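Local coordinates for protein synaptotagmin-1 (Arabidopsis thaliana, PDB 7AS6) that helps maintain plasma membrane integrity during freezing and osmotic stress, its C2A domain being a beta-sandwich module of a lipid-transport protein of membrane contact sites, at residues 31-36 with 45-50. Residues are numbered along the deposited sequence; the frame is centred on the assembly and turned at random.
Sequences PFVKIK and KKTTVK. With EDO (1,2-ethanediol), chain G.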
ATOM      1  N   PRO A  31       2.760  -5.873 -11.472  1.00 37.22           N
ATOM      2  CA  PRO A  31       2.811  -5.318 -10.122  1.00 38.73           C
ATOM      3  C   PRO A  31       1.833  -5.953  -9.151  1.00 37.31           C
ATOM      4  O   PRO A  31       0.705  -6.325  -9.494  1.00 39.73           O
ATOM      5  CB  PRO A  31       2.472  -3.837 -10.333  1.00 40.54           C
ATOM      6  CG  PRO A  31       1.700  -3.793 -11.603  1.00 41.10           C
ATOM      7  CD  PRO A  31       2.314  -4.862 -12.454  1.00 35.92           C
ATOM      8  N   PHE A  32       2.309  -6.060  -7.913  1.00 36.24           N
ATOM      9  CA  PHE A  32       1.482  -6.255  -6.735  1.00 39.00           C
ATOM     10  C   PHE A  32       1.991  -5.331  -5.627  1.00 42.09           C
ATOM     11  O   PHE A  32       3.100  -4.795  -5.706  1.00 41.50           O
ATOM     12  CB  PHE A  32       1.498  -7.724  -6.307  1.00 32.92           C
ATOM     13  CG  PHE A  32       2.842  -8.228  -5.864  1.00 40.09           C
ATOM     14  CD1 PHE A  32       3.788  -8.658  -6.795  1.00 41.75           C
ATOM     15  CD2 PHE A  32       3.144  -8.320  -4.513  1.00 39.05           C
ATOM     16  CE1 PHE A  32       5.012  -9.148  -6.377  1.00 41.89           C
ATOM     17  CE2 PHE A  32       4.360  -8.798  -4.091  1.00 44.95           C
ATOM     18  CZ  PHE A  32       5.295  -9.228  -5.020  1.00 42.94           C
ATOM     19  N   VAL A  33       1.175  -5.121  -4.587  1.00 37.98           N
ATOM     20  CA  VAL A  33       1.533  -4.220  -3.489  1.00 40.72           C
ATOM     21  C   VAL A  33       1.608  -5.004  -2.180  1.00 39.29           C
ATOM     22  O   VAL A  33       0.713  -5.799  -1.877  1.00 41.74           O
ATOM     23  CB  VAL A  33       0.522  -3.057  -3.369  1.00 40.95           C
ATOM     24  CG1 VAL A  33       0.964  -2.046  -2.317  1.00 38.90           C
ATOM     25  CG2 VAL A  33       0.343  -2.372  -4.720  1.00 40.61           C
ATOM     26  N   LYS A  34       2.670  -4.778  -1.398  1.00 42.82           N
ATOM     27  CA  LYS A  34       2.718  -5.238  -0.010  1.00 43.98           C
ATOM     28  C   LYS A  34       2.377  -4.078   0.925  1.00 43.92           C
ATOM     29  O   LYS A  34       2.824  -2.943   0.722  1.00 46.19           O
ATOM     30  CB  LYS A  34       4.094  -5.828   0.359  1.00 43.92           C
ATOM     31  CG  LYS A  34       4.413  -7.153  -0.347  1.00 49.50           C
ATOM     32  CD  LYS A  34       5.706  -7.799   0.189  1.00 57.39           C
ATOM     33  CE  LYS A  34       6.088  -9.064  -0.605  1.00 58.78           C
ATOM     34  NZ  LYS A  34       7.424  -9.644  -0.230  1.00 64.77           N
ATOM     35  N   ILE A  35       1.558  -4.350   1.937  1.00 44.76           N
ATOM     36  CA  ILE A  35       1.146  -3.323   2.899  1.00 47.36           C
ATOM     37  C   ILE A  35       1.499  -3.827   4.283  1.00 45.30           C
ATOM     38  O   ILE A  35       1.123  -4.946   4.658  1.00 48.78           O
ATOM     39  CB  ILE A  35      -0.352  -2.987   2.821  1.00 44.33           C
ATOM     40  CG1 ILE A  35      -0.764  -2.521   1.428  1.00 46.60           C
ATOM     41  CG2 ILE A  35      -0.708  -1.919   3.861  1.00 45.93           C
ATOM     42  CD1 ILE A  35      -1.295  -3.643   0.547  1.00 48.61           C
ATOM     43  N   LYS A  36       2.236  -3.020   5.030  1.00 46.51           N
ATOM     44  CA  LYS A  36       2.615  -3.344   6.395  1.00 53.87           C
ATOM     45  C   LYS A  36       2.213  -2.187   7.298  1.00 54.09           C
ATOM     46  O   LYS A  36       2.234  -1.026   6.884  1.00 54.99           O
ATOM     47  CB  LYS A  36       4.126  -3.605   6.494  1.00 55.34           C
ATOM     48  CG  LYS A  36       4.601  -4.141   7.834  1.00 64.71           C
ATOM     49  CD  LYS A  36       3.968  -5.493   8.159  1.00 71.93           C
ATOM     50  CE  LYS A  36       3.494  -5.546   9.624  1.00 81.13           C
ATOM     51  NZ  LYS A  36       2.057  -5.111   9.816  1.00 78.33           N
ATOM     52  N   LYS A  45       0.369  -7.806   4.302  1.00 52.41           N
ATOM     53  CA  LYS A  45      -0.665  -8.217   3.364  1.00 48.25           C
ATOM     54  C   LYS A  45      -0.219  -7.879   1.955  1.00 44.70           C
ATOM     55  O   LYS A  45       0.635  -7.014   1.749  1.00 41.89           O
ATOM     56  CB  LYS A  45      -1.984  -7.492   3.640  1.00 47.24           C
ATOM     57  CG  LYS A  45      -2.281  -7.209   5.093  1.00 54.54           C
ATOM     58  CD  LYS A  45      -2.849  -8.430   5.771  1.00 60.05           C
ATOM     59  CE  LYS A  45      -3.707  -8.041   6.966  1.00 56.42           C
ATOM     60  NZ  LYS A  45      -4.831  -9.008   7.076  1.00 66.71           N
ATOM     61  N   LYS A  46      -0.843  -8.514   0.969  1.00 37.50           N
ATOM     62  CA  LYS A  46      -0.532  -8.108  -0.387  1.00 39.86           C
ATOM     63  C   LYS A  46      -1.758  -8.174  -1.282  1.00 37.00           C
ATOM     64  O   LYS A  46      -2.695  -8.941  -1.046  1.00 36.58           O
ATOM     65  CB  LYS A  46       0.634  -8.943  -0.973  1.00 39.00           C
ATOM     66  CG  LYS A  46       0.394 -10.424  -1.126  1.00 42.33           C
ATOM     67  CD  LYS A  46       1.677 -11.085  -1.739  1.00 40.34           C
ATOM     68  CE  LYS A  46       1.425 -12.515  -2.256  1.00 43.14           C
ATOM     69  NZ  LYS A  46       2.597 -13.071  -3.042  1.00 45.85           N
ATOM     70  N   THR A  47      -1.738  -7.332  -2.311  1.00 37.17           N
ATOM     71  CA  THR A  47      -2.727  -7.401  -3.372  1.00 37.60           C
ATOM     72  C   THR A  47      -2.401  -8.525  -4.346  1.00 40.86           C
ATOM     73  O   THR A  47      -1.334  -9.150  -4.300  1.00 40.70           O
ATOM     74  CB  THR A  47      -2.789  -6.104  -4.173  1.00 39.86           C
ATOM     75  OG1 THR A  47      -1.644  -6.051  -5.031  1.00 38.30           O
ATOM     76  CG2 THR A  47      -2.843  -4.861  -3.237  1.00 34.60           C
ATOM     77  N   THR A  48      -3.322  -8.735  -5.279  1.00 39.05           N
ATOM     78  CA  THR A  48      -3.071  -9.655  -6.362  1.00 34.12           C
ATOM     79  C   THR A  48      -2.028  -9.077  -7.308  1.00 37.83           C
ATOM     80  O   THR A  48      -1.724  -7.878  -7.293  1.00 34.50           O
ATOM     81  CB  THR A  48      -4.352  -9.956  -7.134  1.00 35.30           C
ATOM     82  OG1 THR A  48      -4.914  -8.725  -7.622  1.00 37.46           O
ATOM     83  CG2 THR A  48      -5.347 -10.647  -6.235  1.00 34.16           C
ATOM     84  N   VAL A  49      -1.440  -9.971  -8.104  1.00 34.32           N
ATOM     85  CA  VAL A  49      -0.520  -9.604  -9.175  1.00 32.26           C
ATOM     86  C   VAL A  49      -1.338  -9.185 -10.382  1.00 30.42           C
ATOM     87  O   VAL A  49      -2.224  -9.926 -10.813  1.00 33.56           O
ATOM     88  CB  VAL A  49       0.381 -10.799  -9.541  1.00 33.62           C
ATOM     89  CG1 VAL A  49       1.173 -10.500 -10.829  1.00 32.31           C
ATOM     90  CG2 VAL A  49       1.336 -11.162  -8.396  1.00 30.58           C
ATOM     91  N   LYS A  50      -1.042  -8.018 -10.951  1.00 29.93           N
ATOM     92  CA  LYS A  50      -1.637  -7.621 -12.228  1.00 34.78           C
ATOM     93  C   LYS A  50      -0.603  -7.796 -13.342  1.00 35.17           C
ATOM     94  O   LYS A  50       0.412  -7.103 -13.355  1.00 36.53           O
ATOM     95  CB  LYS A  50      -2.112  -6.170 -12.198  1.00 34.31           C
ATOM     96  CG  LYS A  50      -3.163  -5.859 -11.152  1.00 36.87           C
ATOM     97  CD  LYS A  50      -4.493  -6.531 -11.450  1.00 30.12           C
ATOM     98  CE  LYS A  50      -5.475  -6.114 -10.341  1.00 31.81           C
ATOM     99  NZ  LYS A  50      -6.808  -6.692 -10.634  1.00 31.39           N
TER
HETATM  100  C1  EDO G 406      -6.762  -5.710 -14.225  1.00 48.89           C
HETATM  101  O1  EDO G 406      -7.632  -5.547 -13.080  1.00 40.49           O
HETATM  102  C2  EDO G 406      -6.610  -4.398 -14.990  1.00 48.66           C
HETATM  103  O2  EDO G 406      -6.012  -3.415 -14.130  1.00 50.10           O
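Between Ile-35 and Lys-45 two backbone hydrogen bonds, Ile-35 N to Lys-45 O at 2.8 Å and Lys-45 N to Ile-35 O at 3.0 Å, open an antiparallel pairing in which a side chain later replaces one backbone acceptor. Thr-47 N still donates to Val-33 O, but the return bond from Val-33 N ends on Thr-47 OG1 (3.0 Å). With chi1 at 75°, this hydroxyl stands between its own backbone N and carbonyl carbon, turned to the neighbouring strand, and it donates a hydrogen bond to Thr-48 O (2.9 Å). A threonine thus stands in for a backbone carbonyl where regular pairing stops; beyond it, Lys-50 N meets Pro-31 O almost straight (2.8 Å, 174°).

Apolar contacts fall on both faces. Val-49 CG2 lies 3.9 Å from Phe-32 CD1, while the extended Lys-46 chain runs obliquely past the same ring, its amine at most weakly attracted. On the other face, Thr-47 CG2 packs against Val-33 CB (3.8 Å).

This hairpin forms one margin of a C2 sandwich sheet: strand 73-80 pairs with the far side of 31-36, Val-14 of the facing sheet meets Val-33, Ile-35 and Thr-47, and the Pro-31 end adjoins Asp-30 and Asp-80 of the cadmium site.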